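Local coordinates for protein sialidase B (Streptococcus pneumoniae serotype 4, PDB 4XJW) that removes terminal sialic acids from oligosaccharides, glycoproteins and glycolipids, acting as an intramolecular trans-sialidase, at residues 437-442 / 477-482; 491-496 / 526-531; 36-41 / 66-71. The protein carries 1 engineered substitution. One frame throughout, in Å; residues are numbered along the deposited sequence.

Contact 1 (437-442 / 477-482); sequences KLLPPF and TYLISD
Leu479 meets Phe442 and Leu439 with its two methyl groups, and the division of labour between those methyls shows how one branched side chain can pack against two neighbours. With CG beside the backbone N (chi1 -53°), Leu479 turns both methyls to segment 437-442. The branch CD2 comes down over a face of the Phe442 ring in a CH-pi contact. It stands 3.6 Å above the ring plane, over its centre, and the line from the Phe442 ring centroid to Leu479 CD2 lies 9° off the ring normal. Being so well centred, the methyl is nearly equidistant from all six ring carbons, the nearest being Phe442 CD2 at 3.7 Å from Leu479 CD2. The other branch, CD1, serves two partners. It lies over the same face, displaced toward one side, with Leu479 CD1 3.8 Å from Phe442 CE2, and meets a methyl of the second leucine, Leu439 CD1 lying 3.9 Å from Leu479 CD1.

This apolar triangle is the tight part. Leu439 and Leu479 are buried, Ile421 of strand 420-426 touches both leucines, and Trp488 packs on Leu439 and Phe442. Toward the solvent the contact thins out, and Phe442 is partly exposed. Asp482, just beyond strand 475-481, is exposed but salt-bridged to Arg465. Ser481, with its hydroxyl bonded to Gly485 N and Thr487 O, begins the Ser-x-Asp-x-Gly-x-Thr-Trp turn that Trp488 completes. Such packing, with the tryptophan of the turn set against the adjoining blade's outer edge, is characteristic of an Asp-box in a sialidase beta-propeller.

Contact 2 (491-496 / 526-531); sequences SSASIP and AYMTSR
The seam between two neighbouring blades of the sialidase propeller is bridged here by Met528, which reaches from strand 526-530 to Ala493 and Ile495 at the edge of the preceding blade. Met528 sets out toward segment 491-496, and chi1 of 56° places CG between the backbone N and the carbonyl carbon. An extended chi2 then carries the sulfur outward until Met528 SD lies 3.5 Å from Ala493 CB, a close contact for a methyl beside a thioether. The chain bends at its last torsion, chi3 68°, and this turn keeps the terminal methyl along the partner strand: Met528 CE stays 3.7 Å from Ala493 CB. The same methyl meets the short branch of the isoleucine, with Met528 CE 3.7 Å from Ile495 CG2. The two side chains cross at about a right angle, and the backbone Ser494 O passes Met528 CE more distantly, at 4.1 Å.

Strand 526-530 runs into the Asp-box of BNR repeat 4, and that turn also faces the preceding blade. Ser530 OG hydrogen-bonds to Thr536 O and Gly534 N inside the turn, while Trp537 lies against Ala493 and Ser491. Ser491 OG in turn reaches the backbone oxygens of Gly534 and Glu535, adding hydrogen bonds to the apolar packing of the seam. Leu476 and Tyr478 of strand 475-481 also touch Met528, adding to the cover round its buried side chain. On the solvent side, Ser494 is exposed and its CB points away from strand 526-530. Ile495 packs on Phe518, and its side chain lies about 9 Å from that of Arg519, which probably binds substrate, as in related sialidases.

Contact 3 (36-41 / 66-71); sequences MKFKAD and IFMRDS
Met68 faces Phe38 and Ala40 across the interior of a sandwich, and it can be followed outward atom by atom. Its CB sets out toward segment 36-41; chi1 of 63° tucks CG over the backbone, flanked by N and C, and the chain continues toward the facing sheet along an extended chi2. The sulfur makes the first close contacts. Met68 SD lies 4.0 Å from Phe38 CE2 and 5.2 Å from the Phe38 ring centroid, an oblique Met-aromatic contact, 66° from the ring normal. Met68 SD is also 3.9 Å from Ala40 CB. At the tip, the bend at chi3 (-77°) leaves Met68 CE against the same alanine, 3.9 Å from Ala40 CB. The phenylalanine and methionine side chains lie alongside each other, pointing opposite ways.

Leu95 touches both Phe38 and Met68, while Pro43 and Tyr611 add to the cover on Met68. Strand 32-39 belongs to one antiparallel sheet and strand 63-69 to the other; two sheets packed on apolar side chains are typical of a concanavalin-like beta-sandwich.

Contacts 1 and 2 lie at successive seams between blades of the propeller, whereas contact 3 belongs to the separate N-terminal sandwich, its centre about 48 Å from that of contact 1 and about 44 Å from that of contact 2. Contacts 1 and 2 meet in one sheet, where strands 475-481 and 489-494 are neighbours, joined by the backbone hydrogen bond between Tyr478 O and Ser491 N, and Tyr478 packs on Ala493. All three contacts are apolar and largely buried, but contacts 1 and 2 have an exposed or partly exposed margin, while every touching residue of contact 3 is buried. A leucine faces an aromatic ring in contact 1; in the others a methionine bridges with both its sulfur and its terminal methyl.

Contact 1 (437-442 / 477-482)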
loop_
_atom_site.group_PDB
_atom_site.type_symbol
_atom_site.label_atom_id
_atom_site.label_comp_id
_atom_site.label_asym_id
_atom_site.label_seq_id
_atom_site.Cartn_x
_atom_site.Cartn_y
_atom_site.Cartn_z
ATOM N N LYS A 437 6.641 13.890 -18.038
ATOM C CA LYS A 437 6.121 15.131 -18.604
ATOM C C LYS A 437 4.796 15.463 -17.940
ATOM O O LYS A 437 4.004 14.570 -17.643
ATOM C CB LYS A 437 5.923 14.995 -20.109
ATOM C CG LYS A 437 7.210 14.765 -20.865
ATOM C CD LYS A 437 6.963 14.644 -22.356
ATOM C CE LYS A 437 8.267 14.421 -23.097
ATOM N NZ LYS A 437 8.306 15.199 -24.363
ATOM N N LEU A 438 4.548 16.747 -17.697
ATOM C CA LEU A 438 3.253 17.149 -17.156
ATOM C C LEU A 438 2.155 17.071 -18.215
ATOM O O LEU A 438 2.367 17.443 -19.363
ATOM C CB LEU A 438 3.312 18.568 -16.594
ATOM C CG LEU A 438 4.240 18.741 -15.390
ATOM C CD1 LEU A 438 4.262 20.194 -14.873
ATOM C CD2 LEU A 438 3.891 17.776 -14.266
ATOM N N LEU A 439 0.984 16.574 -17.825
ATOM C CA LEU A 439 -0.181 16.638 -18.693
ATOM C C LEU A 439 -0.711 18.063 -18.709
ATOM O O LEU A 439 -0.536 18.801 -17.739
ATOM C CB LEU A 439 -1.278 15.668 -18.232
ATOM C CG LEU A 439 -1.038 14.164 -18.448
ATOM C CD1 LEU A 439 -2.341 13.440 -18.732
ATOM C CD2 LEU A 439 -0.032 13.909 -19.545
ATOM N N PRO A 440 -1.367 18.462 -19.813
ATOM C CA PRO A 440 -1.990 19.789 -19.828
ATOM C C PRO A 440 -3.146 19.863 -18.834
ATOM O O PRO A 440 -3.672 18.827 -18.425
ATOM C CB PRO A 440 -2.533 19.893 -21.252
ATOM C CG PRO A 440 -2.786 18.481 -21.664
ATOM C CD PRO A 440 -1.679 17.692 -21.029
ATOM N N PRO A 441 -3.545 21.082 -18.444
ATOM C CA PRO A 441 -4.756 21.227 -17.632
ATOM C C PRO A 441 -5.989 20.954 -18.487
ATOM O O PRO A 441 -5.982 21.275 -19.676
ATOM C CB PRO A 441 -4.714 22.698 -17.201
ATOM C CG PRO A 441 -3.911 23.373 -18.251
ATOM C CD PRO A 441 -2.895 22.376 -18.720
ATOM N N PHE A 442 -7.019 20.354 -17.896
ATOM C CA PHE A 442 -8.210 19.984 -18.653
ATOM C C PHE A 442 -9.458 20.784 -18.271
ATOM O O PHE A 442 -10.467 20.737 -18.977
ATOM C CB PHE A 442 -8.486 18.487 -18.508
ATOM C CG PHE A 442 -7.428 17.619 -19.120
ATOM C CD1 PHE A 442 -7.481 17.283 -20.464
ATOM C CD2 PHE A 442 -6.371 17.147 -18.352
ATOM C CE1 PHE A 442 -6.495 16.484 -21.034
ATOM C CE2 PHE A 442 -5.394 16.347 -18.903
ATOM C CZ PHE A 442 -5.450 16.021 -20.252
ATOM N N THR A 477 -13.466 12.492 -14.724
ATOM C CA THR A 477 -12.887 13.144 -15.881
ATOM C C THR A 477 -11.994 12.136 -16.579
ATOM O O THR A 477 -10.861 11.877 -16.142
ATOM C CB THR A 477 -12.090 14.410 -15.520
ATOM O OG1 THR A 477 -12.852 15.231 -14.620
ATOM C CG2 THR A 477 -11.772 15.208 -16.777
ATOM N N TYR A 478 -12.512 11.547 -17.651
ATOM C CA TYR A 478 -11.725 10.589 -18.422
ATOM C C TYR A 478 -10.725 11.301 -19.320
ATOM O O TYR A 478 -11.084 12.211 -20.075
ATOM C CB TYR A 478 -12.642 9.683 -19.242
ATOM C CG TYR A 478 -13.633 8.890 -18.402
ATOM C CD1 TYR A 478 -14.893 9.404 -18.099
ATOM C CD2 TYR A 478 -13.313 7.624 -17.929
ATOM C CE1 TYR A 478 -15.805 8.676 -17.326
ATOM C CE2 TYR A 478 -14.208 6.889 -17.178
ATOM C CZ TYR A 478 -15.452 7.413 -16.882
ATOM O OH TYR A 478 -16.322 6.656 -16.135
ATOM N N LEU A 479 -9.465 10.899 -19.235
ATOM C CA LEU A 479 -8.442 11.460 -20.101
ATOM C C LEU A 479 -8.195 10.494 -21.254
ATOM O O LEU A 479 -7.824 9.329 -21.044
ATOM C CB LEU A 479 -7.159 11.735 -19.312
ATOM C CG LEU A 479 -7.355 12.574 -18.049
ATOM C CD1 LEU A 479 -6.013 12.920 -17.435
ATOM C CD2 LEU A 479 -8.144 13.845 -18.367
ATOM N N ILE A 480 -8.408 10.978 -22.475
ATOM C CA ILE A 480 -8.363 10.140 -23.662
ATOM C C ILE A 480 -7.237 10.571 -24.586
ATOM O O ILE A 480 -7.082 11.766 -24.868
ATOM C CB ILE A 480 -9.705 10.208 -24.409
ATOM C CG1 ILE A 480 -10.850 9.764 -23.502
ATOM C CG2 ILE A 480 -9.685 9.331 -25.660
ATOM C CD1 ILE A 480 -12.226 9.885 -24.147
ATOM N N SER A 481 -6.448 9.596 -25.047
ATOM C CA SER A 481 -5.436 9.823 -26.084
ATOM C C SER A 481 -5.555 8.794 -27.186
ATOM O O SER A 481 -5.658 7.590 -26.923
ATOM C CB SER A 481 -4.016 9.775 -25.509
ATOM O OG SER A 481 -3.057 9.871 -26.562
ATOM N N ASP A 482 -5.508 9.269 -28.423
ATOM C CA ASP A 482 -5.520 8.391 -29.578
ATOM C C ASP A 482 -4.158 8.369 -30.270
ATOM O O ASP A 482 -4.004 7.771 -31.336
ATOM C CB ASP A 482 -6.612 8.839 -30.555
ATOM C CG ASP A 482 -8.007 8.662 -29.991
ATOM O OD1 ASP A 482 -8.255 7.632 -29.341
ATOM O OD2 ASP A 482 -8.858 9.554 -30.198
#

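Contact 2 (491-496 / 526-531)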
loop_
_atom_site.group_PDB
_atom_site.type_symbol
_atom_site.label_atom_id
_atom_site.label_comp_id
_atom_site.label_asym_id
_atom_site.label_seq_id
_atom_site.Cartn_x
_atom_site.Cartn_y
_atom_site.Cartn_z
ATOM N N SER A 491 -13.126 13.727 -21.297
ATOM C CA SER A 491 -14.546 13.449 -21.406
ATOM C C SER A 491 -15.096 13.468 -19.988
ATOM O O SER A 491 -14.738 12.631 -19.158
ATOM C CB SER A 491 -14.790 12.097 -22.080
ATOM O OG SER A 491 -16.177 11.864 -22.224
ATOM N N SER A 492 -15.940 14.450 -19.685
ATOM C CA SER A 492 -16.482 14.591 -18.335
ATOM C C SER A 492 -17.787 13.817 -18.169
ATOM O O SER A 492 -18.621 13.772 -19.076
ATOM C CB SER A 492 -16.704 16.066 -17.978
ATOM O OG SER A 492 -15.503 16.806 -18.018
ATOM N N ALA A 493 -17.949 13.207 -17.002
ATOM C CA ALA A 493 -19.165 12.495 -16.658
ATOM C C ALA A 493 -19.605 12.920 -15.263
ATOM O O ALA A 493 -18.938 12.630 -14.272
ATOM C CB ALA A 493 -18.936 11.003 -16.708
ATOM N N SER A 494 -20.720 13.638 -15.181
ATOM C CA SER A 494 -21.205 14.129 -13.892
ATOM C C SER A 494 -21.554 12.984 -12.959
ATOM O O SER A 494 -22.071 11.960 -13.398
ATOM C CB SER A 494 -22.440 15.001 -14.106
ATOM O OG SER A 494 -22.067 16.340 -14.339
ATOM N N ILE A 495 -21.273 13.160 -11.672
ATOM C CA ILE A 495 -21.649 12.172 -10.672
ATOM C C ILE A 495 -22.398 12.851 -9.528
ATOM O O ILE A 495 -22.088 13.995 -9.169
ATOM C CB ILE A 495 -20.421 11.347 -10.163
ATOM C CG1 ILE A 495 -19.367 12.261 -9.530
ATOM C CG2 ILE A 495 -19.813 10.524 -11.293
ATOM C CD1 ILE A 495 -18.117 11.511 -9.054
ATOM N N PRO A 496 -23.390 12.155 -8.950
ATOM C CA PRO A 496 -24.253 12.781 -7.931
ATOM C C PRO A 496 -23.515 13.068 -6.618
ATOM O O PRO A 496 -24.090 12.879 -5.543
ATOM C CB PRO A 496 -25.342 11.722 -7.694
ATOM C CG PRO A 496 -25.245 10.762 -8.858
ATOM C CD PRO A 496 -23.808 10.777 -9.261
ATOM N N ALA A 526 -20.607 2.325 -7.361
ATOM C CA ALA A 526 -21.439 2.849 -8.439
ATOM C C ALA A 526 -20.870 2.428 -9.776
ATOM O O ALA A 526 -19.741 1.938 -9.853
ATOM C CB ALA A 526 -21.526 4.368 -8.367
ATOM N N TYR A 527 -21.650 2.624 -10.831
ATOM C CA TYR A 527 -21.144 2.401 -12.177
ATOM C C TYR A 527 -21.845 3.256 -13.210
ATOM O O TYR A 527 -22.956 3.742 -12.979
ATOM C CB TYR A 527 -21.179 0.912 -12.557
ATOM C CG TYR A 527 -22.558 0.302 -12.667
ATOM C CD1 TYR A 527 -23.247 0.322 -13.869
ATOM C CD2 TYR A 527 -23.157 -0.308 -11.570
ATOM C CE1 TYR A 527 -24.496 -0.239 -13.981
ATOM C CE2 TYR A 527 -24.406 -0.878 -11.666
ATOM C CZ TYR A 527 -25.072 -0.837 -12.885
ATOM O OH TYR A 527 -26.321 -1.400 -13.000
ATOM N N MET A 528 -21.160 3.474 -14.323
ATOM C CA MET A 528 -21.720 4.132 -15.489
ATOM C C MET A 528 -21.176 3.415 -16.710
ATOM O O MET A 528 -20.190 2.677 -16.616
ATOM C CB MET A 528 -21.348 5.616 -15.537
ATOM C CG MET A 528 -19.853 5.914 -15.486
ATOM S SD MET A 528 -19.427 7.646 -15.806
ATOM C CE MET A 528 -20.106 8.438 -14.350
ATOM N N THR A 529 -21.799 3.646 -17.859
ATOM C CA THR A 529 -21.440 2.940 -19.087
ATOM C C THR A 529 -21.283 3.902 -20.251
ATOM O O THR A 529 -22.073 4.851 -20.398
ATOM C CB THR A 529 -22.516 1.909 -19.455
ATOM O OG1 THR A 529 -22.751 1.034 -18.346
ATOM C CG2 THR A 529 -22.116 1.084 -20.691
ATOM N N SER A 530 -20.268 3.651 -21.077
ATOM C CA SER A 530 -20.119 4.337 -22.355
ATOM C C SER A 530 -20.303 3.311 -23.468
ATOM O O SER A 530 -19.863 2.172 -23.339
ATOM C CB SER A 530 -18.738 4.982 -22.472
ATOM O OG SER A 530 -18.534 5.531 -23.767
ATOM N N ARG A 531 -20.949 3.721 -24.557
ATOM C CA ARG A 531 -21.166 2.840 -25.704
ATOM C C ARG A 531 -20.580 3.451 -26.967
ATOM O O ARG A 531 -20.943 3.070 -28.089
ATOM C CB ARG A 531 -22.660 2.563 -25.875
ATOM C CG ARG A 531 -23.270 1.830 -24.698
ATOM C CD ARG A 531 -24.759 1.604 -24.850
ATOM N NE ARG A 531 -25.273 0.790 -23.751
ATOM C CZ ARG A 531 -25.143 -0.532 -23.685
ATOM N NH1 ARG A 531 -24.515 -1.190 -24.652
ATOM N NH2 ARG A 531 -25.628 -1.200 -22.647
#

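Contact 3 (36-41 / 66-71)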
loop_
_atom_site.group_PDB
_atom_site.type_symbol
_atom_site.label_atom_id
_atom_site.label_comp_id
_atom_site.label_asym_id
_atom_site.label_seq_id
_atom_site.Cartn_x
_atom_site.Cartn_y
_atom_site.Cartn_z
ATOM N N MET A 36 6.538 -21.091 16.342
ATOM C CA MET A 36 5.183 -21.624 16.425
ATOM C C MET A 36 4.531 -21.623 15.054
ATOM O O MET A 36 4.403 -20.573 14.427
ATOM C CB MET A 36 4.332 -20.773 17.362
ATOM C CG MET A 36 4.066 -21.388 18.710
ATOM S SD MET A 36 2.756 -20.502 19.574
ATOM C CE MET A 36 1.499 -20.523 18.311
ATOM N N LYS A 37 4.131 -22.797 14.582
ATOM C CA LYS A 37 3.298 -22.892 13.391
ATOM C C LYS A 37 1.866 -23.134 13.838
ATOM O O LYS A 37 1.579 -24.129 14.515
ATOM C CB LYS A 37 3.800 -23.995 12.461
ATOM C CG LYS A 37 5.027 -23.559 11.669
ATOM C CD LYS A 37 5.717 -24.712 10.968
ATOM C CE LYS A 37 6.821 -24.191 10.052
ATOM N NZ LYS A 37 6.278 -23.297 8.970
ATOM N N PHE A 38 0.968 -22.211 13.501
ATOM C CA PHE A 38 -0.389 -22.284 14.034
ATOM C C PHE A 38 -1.452 -21.802 13.057
ATOM O O PHE A 38 -1.182 -21.005 12.145
ATOM C CB PHE A 38 -0.494 -21.492 15.345
ATOM C CG PHE A 38 -0.525 -19.995 15.157
ATOM C CD1 PHE A 38 0.657 -19.273 15.054
ATOM C CD2 PHE A 38 -1.735 -19.314 15.085
ATOM C CE1 PHE A 38 0.629 -17.899 14.886
ATOM C CE2 PHE A 38 -1.763 -17.945 14.908
ATOM C CZ PHE A 38 -0.576 -17.239 14.807
ATOM N N LYS A 39 -2.668 -22.287 13.267
ATOM C CA LYS A 39 -3.810 -21.898 12.467
ATOM C C LYS A 39 -4.856 -21.312 13.383
ATOM O O LYS A 39 -5.031 -21.774 14.518
ATOM C CB LYS A 39 -4.410 -23.101 11.744
ATOM C CG LYS A 39 -3.435 -23.850 10.855
ATOM C CD LYS A 39 -4.072 -25.104 10.294
ATOM C CE LYS A 39 -3.150 -25.765 9.289
ATOM N NZ LYS A 39 -3.701 -27.059 8.811
ATOM N N ALA A 40 -5.551 -20.289 12.898
ATOM C CA ALA A 40 -6.663 -19.702 13.631
ATOM C C ALA A 40 -7.598 -19.041 12.641
ATOM O O ALA A 40 -7.433 -17.866 12.308
ATOM C CB ALA A 40 -6.163 -18.677 14.655
ATOM N N ASP A 41 -8.581 -19.796 12.168
ATOM C CA ASP A 41 -9.513 -19.271 11.183
ATOM C C ASP A 41 -10.836 -18.847 11.812
ATOM O O ASP A 41 -11.683 -18.249 11.146
ATOM C CB ASP A 41 -9.731 -20.266 10.040
ATOM C CG ASP A 41 -10.293 -21.595 10.509
ATOM O OD1 ASP A 41 -10.161 -21.915 11.707
ATOM O OD2 ASP A 41 -10.853 -22.326 9.663
ATOM N N ILE A 66 2.324 -14.865 24.330
ATOM C CA ILE A 66 2.198 -14.507 22.924
ATOM C C ILE A 66 0.701 -14.529 22.622
ATOM O O ILE A 66 0.048 -15.565 22.771
ATOM C CB ILE A 66 2.941 -15.499 22.011
ATOM C CG1 ILE A 66 4.444 -15.460 22.283
ATOM C CG2 ILE A 66 2.653 -15.184 20.546
ATOM C CD1 ILE A 66 5.216 -16.656 21.682
ATOM N N PHE A 67 0.145 -13.390 22.221
ATOM C CA PHE A 67 -1.300 -13.312 21.986
ATOM C C PHE A 67 -1.637 -12.828 20.581
ATOM O O PHE A 67 -0.773 -12.299 19.862
ATOM C CB PHE A 67 -1.990 -12.411 23.024
ATOM C CG PHE A 67 -1.622 -10.950 22.905
ATOM C CD1 PHE A 67 -2.363 -10.095 22.094
ATOM C CD2 PHE A 67 -0.527 -10.438 23.596
ATOM C CE1 PHE A 67 -2.016 -8.758 21.968
ATOM C CE2 PHE A 67 -0.180 -9.097 23.489
ATOM C CZ PHE A 67 -0.927 -8.254 22.661
ATOM N N MET A 68 -2.897 -13.019 20.197
ATOM C CA MET A 68 -3.424 -12.469 18.958
ATOM C C MET A 68 -4.821 -11.913 19.183
ATOM O O MET A 68 -5.464 -12.176 20.213
ATOM C CB MET A 68 -3.482 -13.518 17.850
ATOM C CG MET A 68 -4.414 -14.681 18.162
ATOM S SD MET A 68 -4.578 -15.849 16.792
ATOM C CE MET A 68 -5.678 -14.966 15.692
ATOM N N ARG A 69 -5.289 -11.147 18.210
ATOM C CA ARG A 69 -6.640 -10.600 18.230
ATOM C C ARG A 69 -7.345 -11.000 16.952
ATOM O O ARG A 69 -6.692 -11.335 15.954
ATOM C CB ARG A 69 -6.618 -9.073 18.345
ATOM C CG ARG A 69 -6.066 -8.543 19.655
ATOM C CD ARG A 69 -6.252 -7.031 19.754
ATOM N NE ARG A 69 -5.666 -6.483 20.975
ATOM C CZ ARG A 69 -6.309 -6.371 22.137
ATOM N NH1 ARG A 69 -7.569 -6.772 22.253
ATOM N NH2 ARG A 69 -5.684 -5.869 23.194
ATOM N N ASP A 70 -8.673 -10.969 16.970
ATOM C CA ASP A 70 -9.421 -11.367 15.783
ATOM C C ASP A 70 -9.342 -10.332 14.648
ATOM O O ASP A 70 -9.936 -10.519 13.591
ATOM C CB ASP A 70 -10.869 -11.751 16.118
ATOM C CG ASP A 70 -11.703 -10.576 16.593
ATOM O OD1 ASP A 70 -11.173 -9.453 16.675
ATOM O OD2 ASP A 70 -12.896 -10.797 16.896
ATOM N N SER A 71 -8.594 -9.256 14.886
ATOM C CA SER A 71 -8.284 -8.251 13.873
ATOM C C SER A 71 -7.067 -8.678 13.074
ATOM O O SER A 71 -6.766 -8.089 12.039
ATOM C CB SER A 71 -7.938 -6.934 14.553
ATOM O OG SER A 71 -6.770 -7.102 15.346
#